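Local atomic coordinates of GCN5-related N-acetyltransferase (PDB entry 4IUS), a protein that probably transfers an acetyl group from acetyl-coenzyme A to an amine acceptor, as a member of the GNAT family. Residues L114-A125 with L202-Q212; M168-A177 with A189-Q200. The protein carries 1 engineered substitution. All coordinates share one frame; numbering follows the deposited sequence. Where two conformers were deposited one is given.

Contact 1: L114-A125 with L202-Q212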
loop_
_atom_site.group_PDB
_atom_site.type_symbol
_atom_site.label_atom_id
_atom_site.label_comp_id
_atom_site.label_asym_id
_atom_site.label_seq_id
_atom_site.Cartn_x
_atom_site.Cartn_y
_atom_site.Cartn_z
ATOM N N LEU A 114 8.391 -15.814 7.362
ATOM C CA LEU A 114 9.045 -14.560 7.720
ATOM C C LEU A 114 10.341 -14.846 8.499
ATOM O O LEU A 114 10.381 -15.709 9.390
ATOM C CB LEU A 114 8.141 -13.717 8.607
ATOM C CG LEU A 114 8.720 -12.365 9.078
ATOM C CD1 LEU A 114 8.971 -11.418 7.909
ATOM C CD2 LEU A 114 7.771 -11.795 10.121
ATOM N N LEU A 115 11.395 -14.111 8.148
ATOM C CA LEU A 115 12.706 -14.166 8.809
ATOM C C LEU A 115 13.006 -12.769 9.328
ATOM O O LEU A 115 12.968 -11.802 8.559
ATOM C CB LEU A 115 13.811 -14.644 7.833
ATOM C CG LEU A 115 13.569 -15.980 7.087
ATOM C CD1 LEU A 115 14.514 -16.241 5.898
ATOM C CD2 LEU A 115 13.643 -17.143 8.069
ATOM N N VAL A 116 13.165 -12.627 10.647
ATOM C CA VAL A 116 13.619 -11.377 11.226
ATOM C C VAL A 116 15.130 -11.502 11.405
ATOM O O VAL A 116 15.575 -12.359 12.175
ATOM C CB VAL A 116 12.907 -11.034 12.549
ATOM C CG1 VAL A 116 13.433 -9.710 13.090
ATOM C CG2 VAL A 116 11.384 -10.998 12.357
ATOM N N PRO A 117 15.925 -10.642 10.743
ATOM C CA PRO A 117 17.363 -10.720 10.882
ATOM C C PRO A 117 17.854 -10.444 12.292
ATOM O O PRO A 117 17.149 -9.841 13.097
ATOM C CB PRO A 117 17.878 -9.622 9.947
ATOM C CG PRO A 117 16.750 -9.356 8.995
ATOM C CD PRO A 117 15.525 -9.557 9.815
ATOM N N GLU A 118 19.072 -10.846 12.579
ATOM C CA GLU A 118 19.709 -10.461 13.829
ATOM C C GLU A 118 19.900 -8.954 13.863
ATOM O O GLU A 118 20.252 -8.337 12.858
ATOM C CB GLU A 118 21.071 -11.179 13.924
ATOM C CG GLU A 118 21.934 -10.803 15.118
ATOM C CD GLU A 118 23.211 -11.613 15.281
ATOM O OE1 GLU A 118 23.514 -12.466 14.418
ATOM O OE2 GLU A 118 23.899 -11.385 16.313
ATOM N N PHE A 119 19.696 -8.369 15.040
ATOM C CA PHE A 119 19.875 -6.934 15.224
ATOM C C PHE A 119 21.340 -6.641 15.587
ATOM O O PHE A 119 21.885 -7.312 16.480
ATOM C CB PHE A 119 18.967 -6.435 16.351
ATOM C CG PHE A 119 17.528 -6.190 15.943
ATOM C CD1 PHE A 119 16.812 -7.067 15.152
ATOM C CD2 PHE A 119 16.946 -5.006 16.288
ATOM C CE1 PHE A 119 15.509 -6.772 14.808
ATOM C CE2 PHE A 119 15.656 -4.699 15.921
ATOM C CZ PHE A 119 14.944 -5.580 15.194
ATOM N N PRO A 120 21.986 -5.647 14.924
ATOM C CA PRO A 120 23.335 -5.269 15.301
ATOM C C PRO A 120 23.405 -4.680 16.709
ATOM O O PRO A 120 22.396 -4.317 17.298
ATOM C CB PRO A 120 23.722 -4.222 14.266
ATOM C CG PRO A 120 22.743 -4.325 13.185
ATOM C CD PRO A 120 21.505 -4.903 13.753
ATOM N N ALA A 121 24.616 -4.559 17.227
ATOM C CA ALA A 121 24.831 -3.955 18.543
ATOM C C ALA A 121 24.235 -2.538 18.583
ATOM O O ALA A 121 24.374 -1.766 17.634
ATOM C CB ALA A 121 26.335 -3.902 18.872
ATOM N N GLY A 122 23.556 -2.228 19.679
ATOM C CA GLY A 122 22.960 -0.901 19.872
ATOM C C GLY A 122 21.582 -0.724 19.284
ATOM O O GLY A 122 20.960 0.314 19.516
ATOM N N VAL A 123 21.111 -1.709 18.516
ATOM C CA VAL A 123 19.877 -1.559 17.757
ATOM C C VAL A 123 18.752 -2.319 18.474
ATOM O O VAL A 123 18.908 -3.484 18.848
ATOM C CB VAL A 123 20.030 -2.026 16.289
ATOM C CG1 VAL A 123 18.754 -1.802 15.507
ATOM C CG2 VAL A 123 21.183 -1.327 15.595
ATOM N N THR A 124 17.623 -1.641 18.678
ATOM C CA THR A 124 16.478 -2.223 19.350
ATOM C C THR A 124 15.223 -1.882 18.528
ATOM O O THR A 124 15.270 -1.059 17.615
ATOM C CB THR A 124 16.369 -1.682 20.798
ATOM O OG1 THR A 124 16.151 -0.253 20.767
ATOM C CG2 THR A 124 17.618 -1.989 21.643
ATOM N N ALA A 125 14.104 -2.460 18.892
ATOM C CA ALA A 125 12.835 -2.192 18.236
ATOM C C ALA A 125 11.732 -2.018 19.252
ATOM O O ALA A 125 11.760 -2.659 20.301
ATOM C CB ALA A 125 12.436 -3.321 17.312
ATOM N N LEU A 202 18.823 -1.260 8.445
ATOM C CA LEU A 202 17.832 -0.883 9.439
ATOM C C LEU A 202 16.423 -0.808 8.845
ATOM O O LEU A 202 15.468 -1.116 9.552
ATOM C CB LEU A 202 18.209 0.446 10.109
ATOM C CG LEU A 202 19.588 0.429 10.788
ATOM C CD1 LEU A 202 20.026 1.836 11.199
ATOM C CD2 LEU A 202 19.611 -0.559 11.945
ATOM N N GLY A 203 16.292 -0.444 7.564
ATOM C CA GLY A 203 14.989 -0.486 6.892
ATOM C C GLY A 203 14.430 -1.873 6.775
ATOM O O GLY A 203 13.249 -2.101 6.935
ATOM N N ALA A 204 15.314 -2.814 6.505
ATOM C CA ALA A 204 14.937 -4.224 6.458
ATOM C C ALA A 204 14.504 -4.721 7.848
ATOM O O ALA A 204 13.508 -5.456 7.985
ATOM C CB ALA A 204 16.086 -5.077 5.887
ATOM N N LEU A 205 15.219 -4.310 8.898
ATOM C CA LEU A 205 14.795 -4.673 10.272
ATOM C C LEU A 205 13.417 -4.143 10.571
ATOM O O LEU A 205 12.571 -4.823 11.154
ATOM C CB LEU A 205 15.779 -4.190 11.344
ATOM C CG LEU A 205 17.170 -4.797 11.331
ATOM C CD1 LEU A 205 17.914 -4.207 12.525
ATOM C CD2 LEU A 205 17.173 -6.314 11.367
ATOM N N ALA A 206 13.179 -2.891 10.181
ATOM C CA ALA A 206 11.893 -2.259 10.433
ATOM C C ALA A 206 10.770 -3.019 9.729
ATOM O O ALA A 206 9.713 -3.311 10.282
ATOM C CB ALA A 206 11.920 -0.790 10.026
ATOM N N THR A 207 11.029 -3.326 8.460
ATOM C CA THR A 207 10.057 -4.073 7.642
ATOM C C THR A 207 9.752 -5.416 8.279
ATOM O O THR A 207 8.591 -5.800 8.430
ATOM C CB THR A 207 10.584 -4.288 6.220
ATOM O OG1 THR A 207 10.864 -3.020 5.613
ATOM C CG2 THR A 207 9.577 -5.020 5.359
ATOM N N ALA A 208 10.786 -6.134 8.697
ATOM C CA ALA A 208 10.635 -7.461 9.281
ATOM C C ALA A 208 9.857 -7.403 10.583
ATOM O O ALA A 208 8.958 -8.189 10.833
ATOM C CB ALA A 208 12.006 -8.117 9.455
ATOM N N TYR A 209 10.202 -6.432 11.433
ATOM C CA TYR A 209 9.568 -6.321 12.741
ATOM C C TYR A 209 8.130 -5.854 12.634
ATOM O O TYR A 209 7.268 -6.364 13.330
ATOM C CB TYR A 209 10.404 -5.386 13.666
ATOM C CG TYR A 209 9.939 -5.389 15.093
ATOM C CD1 TYR A 209 10.113 -6.509 15.904
ATOM C CD2 TYR A 209 9.354 -4.255 15.648
ATOM C CE1 TYR A 209 9.652 -6.486 17.193
ATOM C CE2 TYR A 209 8.903 -4.255 16.951
ATOM C CZ TYR A 209 9.052 -5.396 17.714
ATOM O OH TYR A 209 8.615 -5.393 19.046
ATOM N N ALA A 210 7.842 -4.943 11.702
ATOM C CA ALA A 210 6.463 -4.523 11.448
ATOM C C ALA A 210 5.614 -5.718 10.938
ATOM O O ALA A 210 4.491 -5.943 11.392
ATOM C CB ALA A 210 6.368 -3.385 10.448
ATOM N N THR A 211 6.196 -6.494 10.014
ATOM C CA THR A 211 5.503 -7.666 9.494
ATOM C C THR A 211 5.209 -8.637 10.650
ATOM O O THR A 211 4.107 -9.177 10.778
ATOM C CB THR A 211 6.305 -8.369 8.388
ATOM O OG1 THR A 211 6.626 -7.432 7.374
ATOM C CG2 THR A 211 5.480 -9.486 7.761
ATOM N N GLN A 212 6.231 -8.875 11.473
ATOM C CA GLN A 212 6.081 -9.790 12.582
ATOM C C GLN A 212 4.998 -9.340 13.528
ATOM O O GLN A 212 4.200 -10.155 13.987
ATOM C CB GLN A 212 7.396 -9.893 13.337
ATOM C CG GLN A 212 7.376 -10.908 14.465
ATOM C CD GLN A 212 8.676 -10.931 15.202
ATOM O OE1 GLN A 212 9.078 -9.929 15.758
ATOM N NE2 GLN A 212 9.376 -12.035 15.117
#
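Leu205 and Phe119 meet at the centre of this contact, where the chain 114-125 passes along helix 202-212 before entering strand 123-125. With CG anti to its carbonyl carbon (chi1 -65°), Leu205 lays CD1 over the middle of one face of the Phe119 ring, 3.9 Å from the centroid. The same methyl also touches Pro120 CD, while its twin CD2 lies 3.7 Å from Pro117 CB. One turn later Ala208 CB packs on Pro117 CD at 3.8 Å, and on the strand side Ala125 CB sits over the Tyr209 ring, nearest CD2 at 3.6 Å. Val123 closes this tight part, its CG1 wedged against both Leu202 and Leu205. Further along, the Val116 and Gln212 side chains cross at about a right angle, with CG2 3.6 Å from NE2, and Leu114 CD2 rests on the helix backbone at Gln212. Leu205 and Ala208 are buried, whereas on the solvent side Glu118 and Leu115 point away and Pro120 lies exposed. The Thr211 hydroxyl bonds to Thr207 O and to Tyr241. Leu115 O, beside Ala208 CB, is buried without a partner in the model. No hydrogen bond joins the segments, which implies adhesion by apolar fit and CH-pi contact.

Contact 2: M168-A177 with A189-Q200; sequences MDGVPVATAA and AGVGTLHSHRRQ
Val173 turns CG1 anti to its carbonyl carbon (chi1 -61°) and His197 places its ring the same way (chi1 -70°), which lets the methyl come down over the centre of the imidazole, 3.6 Å from the centroid and 8° off the ring normal. The two side chains cross at about a right angle. On the ring itself, ND1 lies 2.8 Å from Ser196 OG in a hydrogen bond that steadies the rotation of the imidazole. Were His197 replaced by an alanine, Val173 CG1 would probably lose the face it rests on and Ser196 OG its ring partner.

The backbones pair as the antiparallel hairpin of strands 171-179 and 185-193, part of the central mixed sheet of the GNAT fold. Leu194 N bonds to Val173 O at 2.9 Å, Thr175 and Gly192 exchange two bonds, and so do Ala177 and Ala189. Between these last two pairs the register slips by one, a beta bulge that includes Gly190 at positive phi. A classic bulge on the other side of strand 171-179 sets Val173 and Ala174 together opposite Ile166. Near the slip, a water donates to Thr175 OG1 and to Gly190 O, each at 2.9 Å, and Thr175 OG1 also bonds to Val164 O. On the face toward helix 202-216, Ala176 CB meets Val191 CG2 at 3.8 Å; on the other, Thr175 packs on helix 131-141.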
loop_
_atom_site.group_PDB
_atom_site.type_symbol
_atom_site.label_atom_id
_atom_site.label_comp_id
_atom_site.label_asym_id
_atom_site.label_seq_id
_atom_site.Cartn_x
_atom_site.Cartn_y
_atom_site.Cartn_z
HETATM N N MSE A 168 18.586 3.242 17.448
HETATM C CA MSE A 168 20.006 3.066 17.634
HETATM C C MSE A 168 20.410 3.858 18.880
HETATM O O MSE A 168 20.179 5.083 18.939
HETATM C CB MSE A 168 20.735 3.550 16.380
HETATM C CG MSE A 168 22.239 3.461 16.452
HETATM SE SE MSE A 168 22.983 1.681 16.549
HETATM C CE MSE A 168 22.942 1.287 14.646
ATOM N N ASP A 169 20.939 3.170 19.864
ATOM C CA ASP A 169 21.270 3.797 21.131
ATOM C C ASP A 169 20.078 4.642 21.625
ATOM O O ASP A 169 20.252 5.734 22.171
ATOM C CB ASP A 169 22.559 4.612 21.008
ATOM C CG ASP A 169 23.747 3.763 20.671
ATOM O OD1 ASP A 169 23.831 2.612 21.173
ATOM O OD2 ASP A 169 24.576 4.244 19.908
ATOM N N GLY A 170 18.869 4.076 21.498
ATOM C CA GLY A 170 17.678 4.704 22.060
ATOM C C GLY A 170 16.995 5.790 21.226
ATOM O O GLY A 170 15.962 6.323 21.596
ATOM N N VAL A 171 17.558 6.096 20.073
ATOM C CA VAL A 171 17.055 7.151 19.204
ATOM C C VAL A 171 16.409 6.478 17.975
ATOM O O VAL A 171 17.069 5.686 17.287
ATOM C CB VAL A 171 18.206 8.087 18.743
ATOM C CG1 VAL A 171 17.689 9.148 17.755
ATOM C CG2 VAL A 171 18.945 8.682 19.936
ATOM N N PRO A 172 15.180 6.871 17.635
ATOM C CA PRO A 172 14.560 6.284 16.433
ATOM C C PRO A 172 15.258 6.670 15.172
ATOM O O PRO A 172 15.488 7.855 14.927
ATOM C CB PRO A 172 13.140 6.835 16.447
ATOM C CG PRO A 172 12.903 7.260 17.835
ATOM C CD PRO A 172 14.224 7.684 18.408
ATOM N N VAL A 173 15.600 5.677 14.371
ATOM C CA VAL A 173 16.328 5.870 13.120
ATOM C C VAL A 173 15.698 5.214 11.886
ATOM O O VAL A 173 16.108 5.508 10.769
ATOM C CB VAL A 173 17.817 5.469 13.207
ATOM C CG1 VAL A 173 18.560 6.311 14.251
ATOM C CG2 VAL A 173 17.964 3.980 13.519
ATOM N N ALA A 174 14.727 4.326 12.109
ATOM C CA ALA A 174 14.062 3.650 10.979
ATOM C C ALA A 174 12.671 3.267 11.424
ATOM O O ALA A 174 12.379 3.191 12.620
ATOM C CB ALA A 174 14.820 2.436 10.473
ATOM N N THR A 175 11.810 3.037 10.436
ATOM C CA THR A 175 10.418 2.783 10.726
ATOM C C THR A 175 9.769 1.951 9.615
ATOM O O THR A 175 10.279 1.891 8.497
ATOM C CB THR A 175 9.652 4.147 10.861
ATOM O OG1 THR A 175 8.324 3.899 11.358
ATOM C CG2 THR A 175 9.540 4.930 9.588
ATOM N N ALA A 176 8.647 1.334 9.932
ATOM C CA ALA A 176 7.747 0.661 8.985
ATOM C C ALA A 176 6.376 0.553 9.652
ATOM O O ALA A 176 6.277 0.644 10.857
ATOM C CB ALA A 176 8.270 -0.739 8.609
ATOM N N ALA A 177 5.356 0.394 8.836
ATOM C CA ALA A 177 3.977 0.371 9.332
ATOM C C ALA A 177 3.211 -0.741 8.648
ATOM O O ALA A 177 3.619 -1.227 7.563
ATOM C CB ALA A 177 3.329 1.716 9.002
ATOM N N ALA A 189 4.045 -0.850 4.706
ATOM C CA ALA A 189 4.355 0.349 3.944
ATOM C C ALA A 189 4.971 1.350 4.902
ATOM O O ALA A 189 5.285 1.050 6.041
ATOM C CB ALA A 189 3.087 0.917 3.271
ATOM N N GLY A 190 5.217 2.542 4.437
ATOM C CA GLY A 190 5.772 3.568 5.303
ATOM C C GLY A 190 7.175 3.244 5.782
ATOM O O GLY A 190 7.568 3.670 6.861
ATOM N N VAL A 191 7.954 2.524 4.993
ATOM C CA VAL A 191 9.274 2.106 5.377
ATOM C C VAL A 191 10.223 3.269 5.125
ATOM O O VAL A 191 10.215 3.879 4.052
ATOM C CB VAL A 191 9.770 0.841 4.637
ATOM C CG1 VAL A 191 11.162 0.407 5.123
ATOM C CG2 VAL A 191 8.781 -0.281 4.841
ATOM N N GLY A 192 11.065 3.593 6.101
ATOM C CA GLY A 192 12.116 4.547 5.887
ATOM C C GLY A 192 13.195 4.485 6.920
ATOM O O GLY A 192 13.044 3.898 7.971
ATOM N N THR A 193 14.310 5.130 6.599
ATOM C CA THR A 193 15.412 5.316 7.513
ATOM C C THR A 193 15.914 6.724 7.419
ATOM O O THR A 193 15.850 7.346 6.344
ATOM C CB THR A 193 16.591 4.372 7.239
ATOM O OG1 THR A 193 17.392 4.880 6.168
ATOM C CG2 THR A 193 16.097 2.957 6.944
ATOM N N LEU A 194 16.411 7.244 8.520
ATOM C CA LEU A 194 17.090 8.539 8.438
ATOM C C LEU A 194 18.265 8.454 7.457
ATOM O O LEU A 194 18.953 7.446 7.359
ATOM C CB LEU A 194 17.605 8.929 9.810
ATOM C CG LEU A 194 16.542 9.339 10.833
ATOM C CD1 LEU A 194 17.301 9.669 12.132
ATOM C CD2 LEU A 194 15.642 10.488 10.344
ATOM N N HIS A 195 18.507 9.521 6.725
ATOM C CA HIS A 195 19.581 9.571 5.749
ATOM C C HIS A 195 20.927 9.234 6.359
ATOM O O HIS A 195 21.751 8.526 5.743
ATOM C CB HIS A 195 19.576 10.958 5.085
ATOM C CG HIS A 195 20.546 11.079 3.975
ATOM N ND1 HIS A 195 20.363 10.471 2.802
ATOM C CD2 HIS A 195 21.774 11.709 3.916
ATOM C CE1 HIS A 195 21.418 10.736 2.000
ATOM N NE2 HIS A 195 22.287 11.479 2.695
ATOM N N SER A 196 21.150 9.691 7.589
ATOM C CA SER A 196 22.382 9.438 8.318
ATOM C C SER A 196 22.644 7.958 8.648
ATOM O O SER A 196 23.755 7.574 8.951
ATOM C CB SER A 196 22.323 10.209 9.642
ATOM O OG SER A 196 21.178 9.815 10.395
ATOM N N HIS A 197 21.606 7.150 8.611
ATOM C CA HIS A 197 21.671 5.729 8.966
ATOM C C HIS A 197 21.256 4.819 7.812
ATOM O O HIS A 197 20.842 3.695 8.030
ATOM C CB HIS A 197 20.771 5.500 10.179
ATOM C CG HIS A 197 21.289 6.119 11.455
ATOM N ND1 HIS A 197 21.116 7.427 11.772
ATOM C CD2 HIS A 197 22.029 5.567 12.475
ATOM C CE1 HIS A 197 21.706 7.666 12.958
ATOM N NE2 HIS A 197 22.257 6.523 13.377
ATOM N N ARG A 198 21.365 5.280 6.573
ATOM C CA ARG A 198 21.004 4.468 5.412
ATOM C C ARG A 198 22.037 3.343 5.137
ATOM O O ARG A 198 23.191 3.404 5.583
ATOM C CB ARG A 198 20.821 5.373 4.193
ATOM C CG ARG A 198 22.107 6.010 3.710
ATOM C CD ARG A 198 21.849 7.196 2.805
ATOM N NE ARG A 198 23.083 7.679 2.173
ATOM C CZ ARG A 198 24.012 8.413 2.787
ATOM N NH1 ARG A 198 25.086 8.796 2.121
ATOM N NH2 ARG A 198 23.882 8.793 4.059
ATOM N N ARG A 199 21.604 2.305 4.421
ATOM C CA ARG A 199 22.524 1.244 3.959
ATOM C C ARG A 199 23.203 0.491 5.111
ATOM O O ARG A 199 24.341 0.084 4.997
ATOM C CB ARG A 199 23.621 1.825 3.043
ATOM C CG ARG A 199 23.148 2.467 1.751
ATOM C CD ARG A 199 24.318 3.111 0.989
ATOM N NE ARG A 199 25.624 2.674 1.483
ATOM C CZ ARG A 199 26.307 1.627 1.017
ATOM N NH1 ARG A 199 27.476 1.312 1.555
ATOM N NH2 ARG A 199 25.830 0.891 0.014
ATOM N N GLN A 200 22.517 0.307 6.225
ATOM C CA GLN A 200 23.017 -0.468 7.355
ATOM C C GLN A 200 22.069 -1.587 7.715
ATOM O O GLN A 200 22.245 -2.241 8.749
ATOM C CB GLN A 200 23.127 0.411 8.601
ATOM C CG GLN A 200 24.103 1.523 8.493
ATOM C CD GLN A 200 24.191 2.300 9.781
ATOM O OE1 GLN A 200 24.021 1.773 10.900
ATOM N NE2 GLN A 200 24.477 3.552 9.635
HETATM O O HOH W 1 6.175 4.009 9.352
#

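Both contacts are partly buried and reach the same sheet. Contact 2 is pairing within the sheet, held by backbone hydrogen bonds, whereas contact 1 joins a helix to the edge strand 123-127 and the chain leading into it, by apolar and CH-pi packing, without hydrogen bonds between the segments. Helix 202-216 follows strand 185-193, and its Leu202 reaches Val173 and Ala174, so the buried sides of the two contacts meet. At the outer end, Gly122 O probably accepts a hydrogen bond from Asp169 N, tying two turns together. Gly203 N and Ala204 N bind a malonate near Thr193, probably from the crystallisation liquor, a position consistent with the pyrophosphate site of coenzyme A in GNAT relatives.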